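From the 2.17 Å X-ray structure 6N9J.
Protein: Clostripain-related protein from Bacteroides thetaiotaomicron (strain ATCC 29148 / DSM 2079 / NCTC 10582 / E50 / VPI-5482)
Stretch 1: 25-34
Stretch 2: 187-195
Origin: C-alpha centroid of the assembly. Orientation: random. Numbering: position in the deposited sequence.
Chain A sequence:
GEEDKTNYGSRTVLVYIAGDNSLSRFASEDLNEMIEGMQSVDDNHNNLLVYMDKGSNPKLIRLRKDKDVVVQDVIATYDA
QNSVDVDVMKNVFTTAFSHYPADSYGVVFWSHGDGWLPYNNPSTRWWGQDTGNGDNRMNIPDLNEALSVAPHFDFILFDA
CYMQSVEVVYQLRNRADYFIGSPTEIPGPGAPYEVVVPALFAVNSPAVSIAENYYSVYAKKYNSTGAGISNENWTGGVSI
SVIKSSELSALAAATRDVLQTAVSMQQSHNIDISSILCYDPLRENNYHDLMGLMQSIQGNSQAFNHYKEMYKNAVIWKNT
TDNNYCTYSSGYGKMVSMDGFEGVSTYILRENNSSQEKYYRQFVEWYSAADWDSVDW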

ATOM      1  N   ARG A  25      10.339  -8.610  12.927  1.00 29.97           N
ATOM      2  CA  ARG A  25       9.800  -9.832  13.524  1.00 30.88           C
ATOM      3  C   ARG A  25       8.646 -10.465  12.726  1.00 29.50           C
ATOM      4  O   ARG A  25       8.246 -11.594  13.015  1.00 30.43           O
ATOM      5  CB  ARG A  25       9.322  -9.553  14.956  1.00 31.64           C
ATOM      6  CG  ARG A  25       7.940  -8.927  15.029  1.00 33.03           C
ATOM      7  CD  ARG A  25       7.433  -8.838  16.466  1.00 38.65           C
ATOM      8  NE  ARG A  25       8.016  -7.709  17.188  1.00 41.91           N
ATOM      9  CZ  ARG A  25       7.859  -7.483  18.492  1.00 43.25           C
ATOM     10  NH1 ARG A  25       7.137  -8.312  19.237  1.00 44.19           N
ATOM     11  NH2 ARG A  25       8.426  -6.422  19.051  1.00 41.82           N
ATOM     12  N   PHE A  26       8.098  -9.748  11.747  1.00 25.66           N
ATOM     13  CA  PHE A  26       6.996 -10.292  10.951  1.00 24.58           C
ATOM     14  C   PHE A  26       7.458 -10.896   9.617  1.00 22.82           C
ATOM     15  O   PHE A  26       6.767 -11.736   9.040  1.00 22.00           O
ATOM     16  CB  PHE A  26       5.947  -9.216  10.661  1.00 23.39           C
ATOM     17  CG  PHE A  26       5.307  -8.636  11.886  1.00 25.98           C
ATOM     18  CD1 PHE A  26       4.443  -9.400  12.661  1.00 27.25           C
ATOM     19  CD2 PHE A  26       5.545  -7.315  12.251  1.00 23.47           C
ATOM     20  CE1 PHE A  26       3.846  -8.866  13.798  1.00 27.58           C
ATOM     21  CE2 PHE A  26       4.954  -6.779  13.374  1.00 24.65           C
ATOM     22  CZ  PHE A  26       4.098  -7.555  14.152  1.00 25.96           C
ATOM     23  N   ALA A  27       8.621 -10.466   9.140  1.00 23.99           N
ATOM     24  CA  ALA A  27       9.072 -10.779   7.777  1.00 23.89           C
ATOM     25  C   ALA A  27       9.166 -12.284   7.483  1.00 24.93           C
ATOM     26  O   ALA A  27       8.533 -12.766   6.550  1.00 23.02           O
ATOM     27  CB  ALA A  27      10.413 -10.116   7.511  1.00 22.94           C
ATOM     28  N   SER A  28       9.944 -13.020   8.279  1.00 29.88           N
ATOM     29  CA  SER A  28      10.161 -14.458   8.038  1.00 31.85           C
ATOM     30  C   SER A  28       8.858 -15.259   8.023  1.00 29.83           C
ATOM     31  O   SER A  28       8.705 -16.194   7.237  1.00 24.56           O
ATOM     32  CB  SER A  28      11.107 -15.041   9.088  1.00 33.08           C
ATOM     33  OG  SER A  28      12.438 -14.627   8.843  1.00 34.89           O
ATOM     34  N   GLU A  29       7.931 -14.870   8.900  1.00 30.15           N
ATOM     35  CA  GLU A  29       6.613 -15.484   8.985  1.00 27.35           C
ATOM     36  C   GLU A  29       5.833 -15.320   7.675  1.00 25.86           C
ATOM     37  O   GLU A  29       5.237 -16.281   7.178  1.00 22.97           O
ATOM     38  CB  GLU A  29       5.823 -14.880  10.158  1.00 25.17           C
ATOM     39  N   ASP A  30       5.834 -14.103   7.127  1.00 25.47           N
ATOM     40  CA  ASP A  30       5.208 -13.850   5.831  1.00 26.00           C
ATOM     41  C   ASP A  30       5.908 -14.671   4.739  1.00 26.83           C
ATOM     42  O   ASP A  30       5.260 -15.181   3.812  1.00 24.53           O
ATOM     43  CB  ASP A  30       5.236 -12.358   5.485  1.00 24.55           C
ATOM     44  CG  ASP A  30       4.156 -11.546   6.223  1.00 25.74           C
ATOM     45  OD1 ASP A  30       3.125 -12.115   6.657  1.00 26.03           O
ATOM     46  OD2 ASP A  30       4.344 -10.321   6.361  1.00 24.73           O
ATOM     47  N   LEU A  31       7.230 -14.802   4.847  1.00 26.56           N
ATOM     48  CA  LEU A  31       7.977 -15.652   3.916  1.00 24.45           C
ATOM     49  C   LEU A  31       7.506 -17.106   4.008  1.00 21.66           C
ATOM     50  O   LEU A  31       7.259 -17.744   2.988  1.00 20.66           O
ATOM     51  CB  LEU A  31       9.484 -15.571   4.167  1.00 26.47           C
ATOM     52  CG  LEU A  31      10.317 -16.542   3.315  1.00 30.73           C
ATOM     53  CD1 LEU A  31      10.061 -16.350   1.813  1.00 31.30           C
ATOM     54  CD2 LEU A  31      11.801 -16.412   3.635  1.00 33.90           C
ATOM     55  N   ASN A  32       7.355 -17.620   5.223  1.00 21.51           N
ATOM     56  CA  ASN A  32       6.797 -18.955   5.400  1.00 23.46           C
ATOM     57  C   ASN A  32       5.381 -19.092   4.822  1.00 22.96           C
ATOM     58  O   ASN A  32       5.024 -20.141   4.298  1.00 22.77           O
ATOM     59  CB  ASN A  32       6.794 -19.337   6.883  1.00 26.58           C
ATOM     60  CG  ASN A  32       8.186 -19.564   7.426  1.00 30.79           C
ATOM     61  OD1 ASN A  32       9.121 -19.822   6.670  1.00 30.29           O
ATOM     62  ND2 ASN A  32       8.333 -19.475   8.744  1.00 34.67           N
ATOM     63  N   GLU A  33       4.574 -18.036   4.934  1.00 21.57           N
ATOM     64  CA  GLU A  33       3.238 -18.029   4.349  1.00 23.87           C
ATOM     65  C   GLU A  33       3.324 -18.075   2.836  1.00 21.30           C
ATOM     66  O   GLU A  33       2.551 -18.780   2.193  1.00 23.69           O
ATOM     67  CB  GLU A  33       2.441 -16.786   4.772  1.00 26.46           C
ATOM     68  CG  GLU A  33       2.131 -16.685   6.263  1.00 31.24           C
ATOM     69  CD  GLU A  33       1.383 -15.406   6.634  1.00 31.06           C
ATOM     70  OE1 GLU A  33       1.158 -14.548   5.754  1.00 27.86           O
ATOM     71  OE2 GLU A  33       1.024 -15.267   7.821  1.00 33.75           O
ATOM     72  N   MET A  34       4.263 -17.314   2.277  1.00 17.33           N
ATOM     73  CA  MET A  34       4.450 -17.258   0.833  1.00 17.02           C
ATOM     74  C   MET A  34       4.783 -18.635   0.299  1.00 21.66           C
ATOM     75  O   MET A  34       4.288 -19.032  -0.749  1.00 22.87           O
ATOM     76  CB  MET A  34       5.559 -16.268   0.435  1.00 16.51           C
ATOM     77  CG  MET A  34       5.266 -14.797   0.697  1.00 18.83           C
ATOM     78  SD  MET A  34       6.615 -13.673   0.255  1.00 15.21           S
ATOM     79  CE  MET A  34       6.412 -12.429   1.520  1.00 24.83           C
ATOM     80  N   PRO A 187      -2.440  -3.930   9.853  1.00 19.85           N
ATOM     81  CA  PRO A 187      -1.992  -4.765  10.979  1.00 20.93           C
ATOM     82  C   PRO A 187      -0.541  -5.234  10.833  1.00 20.55           C
ATOM     83  O   PRO A 187      -0.093  -5.547   9.720  1.00 15.49           O
ATOM     84  CB  PRO A 187      -2.957  -5.955  10.931  1.00 20.98           C
ATOM     85  CG  PRO A 187      -4.205  -5.389  10.269  1.00 17.80           C
ATOM     86  CD  PRO A 187      -3.691  -4.421   9.242  1.00 14.31           C
ATOM     87  N   GLY A 188       0.190  -5.240  11.945  1.00 21.93           N
ATOM     88  CA  GLY A 188       1.520  -5.821  11.996  1.00 20.92           C
ATOM     89  C   GLY A 188       1.734  -7.032  11.100  1.00 20.05           C
ATOM     90  O   GLY A 188       2.610  -7.000  10.237  1.00 17.26           O
ATOM     91  N   PRO A 189       0.927  -8.095  11.287  1.00 20.91           N
ATOM     92  CA  PRO A 189       1.083  -9.344  10.527  1.00 21.10           C
ATOM     93  C   PRO A 189       0.916  -9.185   9.022  1.00 19.56           C
ATOM     94  O   PRO A 189       1.302 -10.082   8.286  1.00 18.48           O
ATOM     95  CB  PRO A 189      -0.025 -10.241  11.091  1.00 19.74           C
ATOM     96  CG  PRO A 189      -0.240  -9.733  12.473  1.00 18.56           C
ATOM     97  CD  PRO A 189      -0.066  -8.244  12.367  1.00 19.27           C
ATOM     98  N   GLY A 190       0.342  -8.071   8.579  1.00 20.15           N
ATOM     99  CA  GLY A 190       0.164  -7.813   7.160  1.00 21.34           C
ATOM    100  C   GLY A 190      -0.680  -8.850   6.436  1.00 22.79           C
ATOM    101  O   GLY A 190      -1.594  -9.442   7.008  1.00 24.72           O
ATOM    102  N   ALA A 191      -0.381  -9.062   5.162  1.00 21.36           N
ATOM    103  CA  ALA A 191      -1.154  -9.993   4.360  1.00 23.26           C
ATOM    104  C   ALA A 191      -1.025 -11.424   4.860  1.00 24.97           C
ATOM    105  O   ALA A 191       0.000 -11.812   5.418  1.00 25.16           O
ATOM    106  CB  ALA A 191      -0.733  -9.909   2.889  1.00 22.82           C
ATOM    107  N   PRO A 192      -2.099 -12.203   4.686  1.00 26.93           N
ATOM    108  CA  PRO A 192      -2.107 -13.667   4.773  1.00 24.85           C
ATOM    109  C   PRO A 192      -1.601 -14.274   3.458  1.00 25.94           C
ATOM    110  O   PRO A 192      -2.385 -14.653   2.567  1.00 20.78           O
ATOM    111  CB  PRO A 192      -3.579 -13.987   5.009  1.00 24.41           C
ATOM    112  CG  PRO A 192      -4.303 -12.871   4.276  1.00 23.21           C
ATOM    113  CD  PRO A 192      -3.454 -11.649   4.496  1.00 24.29           C
ATOM    114  N   TYR A 193      -0.279 -14.373   3.335  1.00 28.88           N
ATOM    115  CA  TYR A 193       0.330 -14.684   2.048  1.00 26.03           C
ATOM    116  C   TYR A 193       0.083 -16.109   1.607  1.00 25.56           C
ATOM    117  O   TYR A 193       0.437 -16.484   0.490  1.00 28.08           O
ATOM    118  CB  TYR A 193       1.827 -14.397   2.090  1.00 26.83           C
ATOM    119  CG  TYR A 193       2.116 -12.921   2.002  1.00 22.84           C
ATOM    120  CD1 TYR A 193       2.016 -12.257   0.785  1.00 21.79           C
ATOM    121  CD2 TYR A 193       2.472 -12.192   3.125  1.00 18.51           C
ATOM    122  CE1 TYR A 193       2.264 -10.910   0.685  1.00 24.21           C
ATOM    123  CE2 TYR A 193       2.728 -10.829   3.038  1.00 19.93           C
ATOM    124  CZ  TYR A 193       2.615 -10.195   1.815  1.00 23.84           C
ATOM    125  OH  TYR A 193       2.851  -8.849   1.689  1.00 23.42           O
ATOM    126  N   GLU A 194      -0.532 -16.906   2.472  1.00 21.73           N
ATOM    127  CA  GLU A 194      -0.904 -18.255   2.082  1.00 22.03           C
ATOM    128  C   GLU A 194      -2.101 -18.251   1.125  1.00 19.11           C
ATOM    129  O   GLU A 194      -2.312 -19.220   0.398  1.00 18.25           O
ATOM    130  CB  GLU A 194      -1.207 -19.111   3.315  1.00 27.70           C
ATOM    131  CG  GLU A 194      -2.528 -18.811   3.993  1.00 30.73           C
ATOM    132  CD  GLU A 194      -2.468 -17.676   5.011  1.00 34.16           C
ATOM    133  OE1 GLU A 194      -1.466 -16.917   5.068  1.00 33.43           O
ATOM    134  OE2 GLU A 194      -3.450 -17.552   5.772  1.00 37.80           O
ATOM    135  N   VAL A 195      -2.888 -17.171   1.116  1.00 18.73           N
ATOM    136  CA  VAL A 195      -3.968 -17.045   0.128  1.00 18.33           C
ATOM    137  C   VAL A 195      -3.790 -15.838  -0.799  1.00 14.62           C
ATOM    138  O   VAL A 195      -4.346 -15.814  -1.885  1.00 15.60           O
ATOM    139  CB  VAL A 195      -5.365 -16.957   0.787  1.00 20.72           C
ATOM    140  CG1 VAL A 195      -5.856 -18.348   1.185  1.00 21.69           C
ATOM    141  CG2 VAL A 195      -5.373 -15.972   1.978  1.00 19.12           C
TER
HETATM  142  O   HOH W   1       3.694  -7.760   7.883  1.00 30.24           O

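Three side chains carry most of this contact: Y193 from the loop-to-helix segment, and E33 and F26 from the helix, seven residues apart and therefore on one face of it. All three send their CA-to-CB bonds toward the partner stretch.

Y193 covers the most surface, and its ring is used on face and edge alike. Over one face sits the methyl of M34, with M34 CE 4.2 Å from the centroid of the Y193 ring and almost on the ring normal, a well-formed CH-pi contact; M34 CG also packs 3.7 Å from Y193 CB. At the ring edge lies the carboxylate of D30, its CG 3.6 Å from Y193 CE2, where the electropositive rim of an aromatic ring suits an acid.

E33 supplies the one direct hydrogen bond across the contact. Y193 N donates to E33 OE1 at 2.8 Å with an angle of 160°, so the carboxylate meets a backbone NH in the first turn of a helix, just after the N-cap position held by P192. The same oxygen has less favourable neighbours: E33 OE1 also lies 3.0 Å from A191 O, two acceptors without a proton to share, and 3.6 Å from E194 OE1, a like charge.

F26 handles the other end, packing against the G188 backbone and the ring of P189. G188 CA stands 4.0 Å from the F26 ring centroid, over the face, and P189 CD lies 4.2 Å from F26 CE1. The glycine matters here, since an ideal CB on G188 would come within 2.7 Å of F26 CZ. G188 and P189 are the central residues of a type I turn, closed by G190 N to P187 O at 2.8 Å. Between the two ends, a water donates to both D30 OD2 (3.0 Å) and G188 O (2.7 Å), joining two acceptors that could not bond directly.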